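Local coordinates for heat shock protein 16 (Schizosaccharomyces pombe, PDB 3W1Z) that forms a 16-subunit small heat shock protein assembly and probably acts as a chaperone that binds unfolded proteins, at residues Val77-Lys82 against Arg95-Phe100. Numbering follows the deposited sequence.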
ATOM      1  N   VAL B  77      28.211 -20.432 -12.964  1.00 42.97           N
ATOM      2  CA  VAL B  77      29.288 -19.467 -13.125  1.00 38.88           C
ATOM      3  C   VAL B  77      30.391 -19.817 -12.138  1.00 31.72           C
ATOM      4  O   VAL B  77      30.249 -19.623 -10.932  1.00 36.42           O
ATOM      5  CB  VAL B  77      28.815 -18.025 -12.876  1.00 34.07           C
ATOM      6  CG1 VAL B  77      29.935 -17.043 -13.191  1.00 36.35           C
ATOM      7  CG2 VAL B  77      27.589 -17.717 -13.718  1.00 30.55           C
ATOM      8  N   VAL B  78      31.495 -20.331 -12.666  1.00 27.51           N
ATOM      9  CA  VAL B  78      32.594 -20.806 -11.840  1.00 33.48           C
ATOM     10  C   VAL B  78      33.581 -19.683 -11.556  1.00 26.48           C
ATOM     11  O   VAL B  78      33.914 -18.901 -12.445  1.00 18.42           O
ATOM     12  CB  VAL B  78      33.331 -21.986 -12.522  1.00 45.63           C
ATOM     13  CG1 VAL B  78      34.613 -22.335 -11.779  1.00 26.85           C
ATOM     14  CG2 VAL B  78      32.420 -23.199 -12.615  1.00 35.12           C
ATOM     15  N   ASN B  79      34.052 -19.611 -10.315  1.00 25.38           N
ATOM     16  CA  ASN B  79      35.092 -18.659  -9.971  1.00 29.67           C
ATOM     17  C   ASN B  79      36.438 -19.338 -10.164  1.00 29.59           C
ATOM     18  O   ASN B  79      36.819 -20.222  -9.396  1.00 33.09           O
ATOM     19  CB  ASN B  79      34.932 -18.207  -8.519  1.00 23.05           C
ATOM     20  CG  ASN B  79      35.939 -17.144  -8.119  1.00 26.87           C
ATOM     21  OD1 ASN B  79      36.562 -16.511  -8.970  1.00 18.45           O
ATOM     22  ND2 ASN B  79      36.097 -16.941  -6.816  1.00 29.67           N
ATOM     23  N   GLU B  80      37.163 -18.909 -11.191  1.00 28.26           N
ATOM     24  CA  GLU B  80      38.425 -19.539 -11.553  1.00 34.29           C
ATOM     25  C   GLU B  80      39.534 -19.057 -10.631  1.00 28.40           C
ATOM     26  O   GLU B  80      40.585 -19.686 -10.516  1.00 41.75           O
ATOM     27  CB  GLU B  80      38.772 -19.240 -13.013  1.00 31.79           C
ATOM     28  CG  GLU B  80      37.696 -19.671 -14.000  1.00 29.55           C
ATOM     29  CD  GLU B  80      38.090 -19.432 -15.445  1.00 49.18           C
ATOM     30  OE1 GLU B  80      38.592 -18.330 -15.755  1.00 47.34           O
ATOM     31  OE2 GLU B  80      37.898 -20.349 -16.271  1.00 59.73           O
ATOM     32  N   ARG B  81      39.283 -17.930  -9.976  1.00 25.32           N
ATOM     33  CA  ARG B  81      40.246 -17.321  -9.069  1.00 30.68           C
ATOM     34  C   ARG B  81      40.010 -17.730  -7.616  1.00 23.24           C
ATOM     35  O   ARG B  81      40.636 -17.186  -6.707  1.00 28.62           O
ATOM     36  CB  ARG B  81      40.219 -15.798  -9.211  1.00 26.66           C
ATOM     37  CG  ARG B  81      40.069 -15.318 -10.646  1.00 26.61           C
ATOM     38  CD  ARG B  81      41.012 -14.167 -10.942  1.00 17.77           C
ATOM     39  NE  ARG B  81      42.335 -14.630 -11.343  1.00 35.43           N
ATOM     40  CZ  ARG B  81      42.819 -14.529 -12.576  1.00 31.10           C
ATOM     41  NH1 ARG B  81      42.089 -13.970 -13.532  1.00 21.36           N
ATOM     42  NH2 ARG B  81      44.034 -14.980 -12.854  1.00 31.61           N
ATOM     43  N   LYS B  82      39.080 -18.659  -7.406  1.00 22.28           N
ATOM     44  CA  LYS B  82      38.704 -19.114  -6.066  1.00 33.94           C
ATOM     45  C   LYS B  82      39.904 -19.480  -5.185  1.00 29.96           C
ATOM     46  O   LYS B  82      39.998 -19.032  -4.042  1.00 34.54           O
ATOM     47  CB  LYS B  82      37.738 -20.300  -6.165  1.00 31.07           C
ATOM     48  CG  LYS B  82      37.536 -21.070  -4.864  1.00 35.85           C
ATOM     49  CD  LYS B  82      36.901 -20.211  -3.780  1.00 51.16           C
ATOM     50  CE  LYS B  82      36.721 -21.003  -2.494  1.00 60.48           C
ATOM     51  NZ  LYS B  82      36.232 -20.158  -1.369  1.00 60.35           N
ATOM     52  N   ARG B  95      32.293  -9.493  -8.625  1.00 29.77           N
ATOM     53  CA  ARG B  95      31.700 -10.600  -9.374  1.00 23.33           C
ATOM     54  C   ARG B  95      30.974 -11.603  -8.487  1.00 21.23           C
ATOM     55  O   ARG B  95      31.425 -11.927  -7.391  1.00 27.93           O
ATOM     56  CB  ARG B  95      32.750 -11.312 -10.235  1.00 25.24           C
ATOM     57  CG  ARG B  95      33.230 -10.501 -11.429  1.00 24.19           C
ATOM     58  CD  ARG B  95      34.098 -11.339 -12.355  1.00 23.10           C
ATOM     59  NE  ARG B  95      33.328 -12.368 -13.050  1.00 15.92           N
ATOM     60  CZ  ARG B  95      33.854 -13.471 -13.575  1.00 17.71           C
ATOM     61  NH1 ARG B  95      35.157 -13.702 -13.474  1.00 27.52           N
ATOM     62  NH2 ARG B  95      33.078 -14.350 -14.191  1.00 27.52           N
ATOM     63  N   ARG B  96      29.839 -12.089  -8.977  1.00 19.84           N
ATOM     64  CA  ARG B  96      29.041 -13.065  -8.250  1.00 27.20           C
ATOM     65  C   ARG B  96      29.115 -14.419  -8.942  1.00 27.70           C
ATOM     66  O   ARG B  96      28.917 -14.516 -10.152  1.00 28.74           O
ATOM     67  CB  ARG B  96      27.587 -12.600  -8.144  1.00 27.83           C
ATOM     68  CG  ARG B  96      27.424 -11.252  -7.461  1.00 37.15           C
ATOM     69  CD  ARG B  96      27.860 -11.311  -6.004  1.00 42.77           C
ATOM     70  NE  ARG B  96      27.976  -9.981  -5.413  1.00 56.40           N
ATOM     71  CZ  ARG B  96      29.130  -9.353  -5.201  1.00 59.57           C
ATOM     72  NH1 ARG B  96      30.276  -9.939  -5.522  1.00 50.77           N
ATOM     73  NH2 ARG B  96      29.139  -8.143  -4.661  1.00 50.43           N
ATOM     74  N   PHE B  97      29.406 -15.462  -8.171  1.00 19.41           N
ATOM     75  CA  PHE B  97      29.580 -16.797  -8.731  1.00 27.62           C
ATOM     76  C   PHE B  97      28.613 -17.814  -8.136  1.00 35.62           C
ATOM     77  O   PHE B  97      28.141 -17.659  -7.009  1.00 39.98           O
ATOM     78  CB  PHE B  97      31.021 -17.273  -8.535  1.00 22.23           C
ATOM     79  CG  PHE B  97      32.043 -16.391  -9.186  1.00 23.23           C
ATOM     80  CD1 PHE B  97      32.296 -16.491 -10.544  1.00 24.75           C
ATOM     81  CD2 PHE B  97      32.751 -15.462  -8.443  1.00 20.32           C
ATOM     82  CE1 PHE B  97      33.238 -15.683 -11.149  1.00 25.95           C
ATOM     83  CE2 PHE B  97      33.696 -14.650  -9.043  1.00 22.77           C
ATOM     84  CZ  PHE B  97      33.938 -14.760 -10.398  1.00 20.02           C
ATOM     85  N   GLY B  98      28.320 -18.854  -8.908  1.00 34.93           N
ATOM     86  CA  GLY B  98      27.441 -19.915  -8.457  1.00 32.51           C
ATOM     87  C   GLY B  98      26.649 -20.498  -9.607  1.00 36.27           C
ATOM     88  O   GLY B  98      26.980 -20.289 -10.774  1.00 30.68           O
ATOM     89  N   SER B  99      25.594 -21.233  -9.274  1.00 39.29           N
ATOM     90  CA  SER B  99      24.690 -21.763 -10.282  1.00 32.96           C
ATOM     91  C   SER B  99      23.616 -20.729 -10.594  1.00 32.30           C
ATOM     92  O   SER B  99      23.149 -20.022  -9.701  1.00 38.03           O
ATOM     93  CB  SER B  99      24.045 -23.059  -9.791  1.00 36.42           C
ATOM     94  OG  SER B  99      23.417 -22.868  -8.535  1.00 51.42           O
ATOM     95  N   PHE B 100      23.234 -20.634 -11.862  1.00 31.68           N
ATOM     96  CA  PHE B 100      22.179 -19.712 -12.260  1.00 28.70           C
ATOM     97  C   PHE B 100      21.016 -20.443 -12.919  1.00 36.46           C
ATOM     98  O   PHE B 100      21.212 -21.429 -13.629  1.00 40.30           O
ATOM     99  CB  PHE B 100      22.724 -18.622 -13.193  1.00 25.28           C
ATOM    100  CG  PHE B 100      23.195 -19.133 -14.529  1.00 26.23           C
ATOM    101  CD1 PHE B 100      24.518 -19.495 -14.719  1.00 27.73           C
ATOM    102  CD2 PHE B 100      22.319 -19.233 -15.600  1.00 29.38           C
ATOM    103  CE1 PHE B 100      24.957 -19.957 -15.948  1.00 31.37           C
ATOM    104  CE2 PHE B 100      22.749 -19.698 -16.828  1.00 29.20           C
ATOM    105  CZ  PHE B 100      24.070 -20.059 -17.003  1.00 37.92           C
TER
HETATM  106  O   HOH W   1      33.645 -17.287 -14.407  1.00 23.41           O
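Val77 and Gly98 form the last antiparallel rung where strands 70-77 and 98-105 part, and beyond it Asn79 and Phe97 stack across the base of the loop that leaves the sheet. The rung is a hydrogen-bonded pair: Val77 N and Gly98 N each donate to the other residue's carbonyl O, with 2.9 Å between Gly98 N and Val77 O. Gly98 has a backbone shape in which a CB would press on the carbonyl of Phe97. The two methyls of Val77 divide between the aromatic rings, CG1 lying 3.6 Å from Phe97 CD1 and CG2 3.7 Å from Phe100 CD1. Past the rung, the Asn79 side chain lies over one face of the Phe97 ring, with CB 3.5 Å from the ring centroid in a CH-pi contact. With CG anti to the backbone N (chi1 -176°), the amide extends along the same face, its plane only 9° from that of the ring. Its OD1 also accepts from Arg81 N, which sits above the amide plane, in an Asx turn that helps to place the amide. The Phe97 ring meets the Arg95 guanidinium edge-on, with NH1 in the ring plane and Phe97 CE1 3.2 Å above the guanidinium centre. This group forms a salt bridge through NE to Glu53 of a second subunit, while its NH2 reaches Val78 O through a water. An alanine in place of Phe97 would probably leave Asn79 without the flat surface beneath it and the guanidinium face without the ring edge that packs on it. Arg81 likewise pairs with Asp51 of that second subunit. The contact thus sits at the base of the excursion containing helix 82-86 and strand 90-93, consistent with the loop exchanged in dimers of non-metazoan small heat shock proteins.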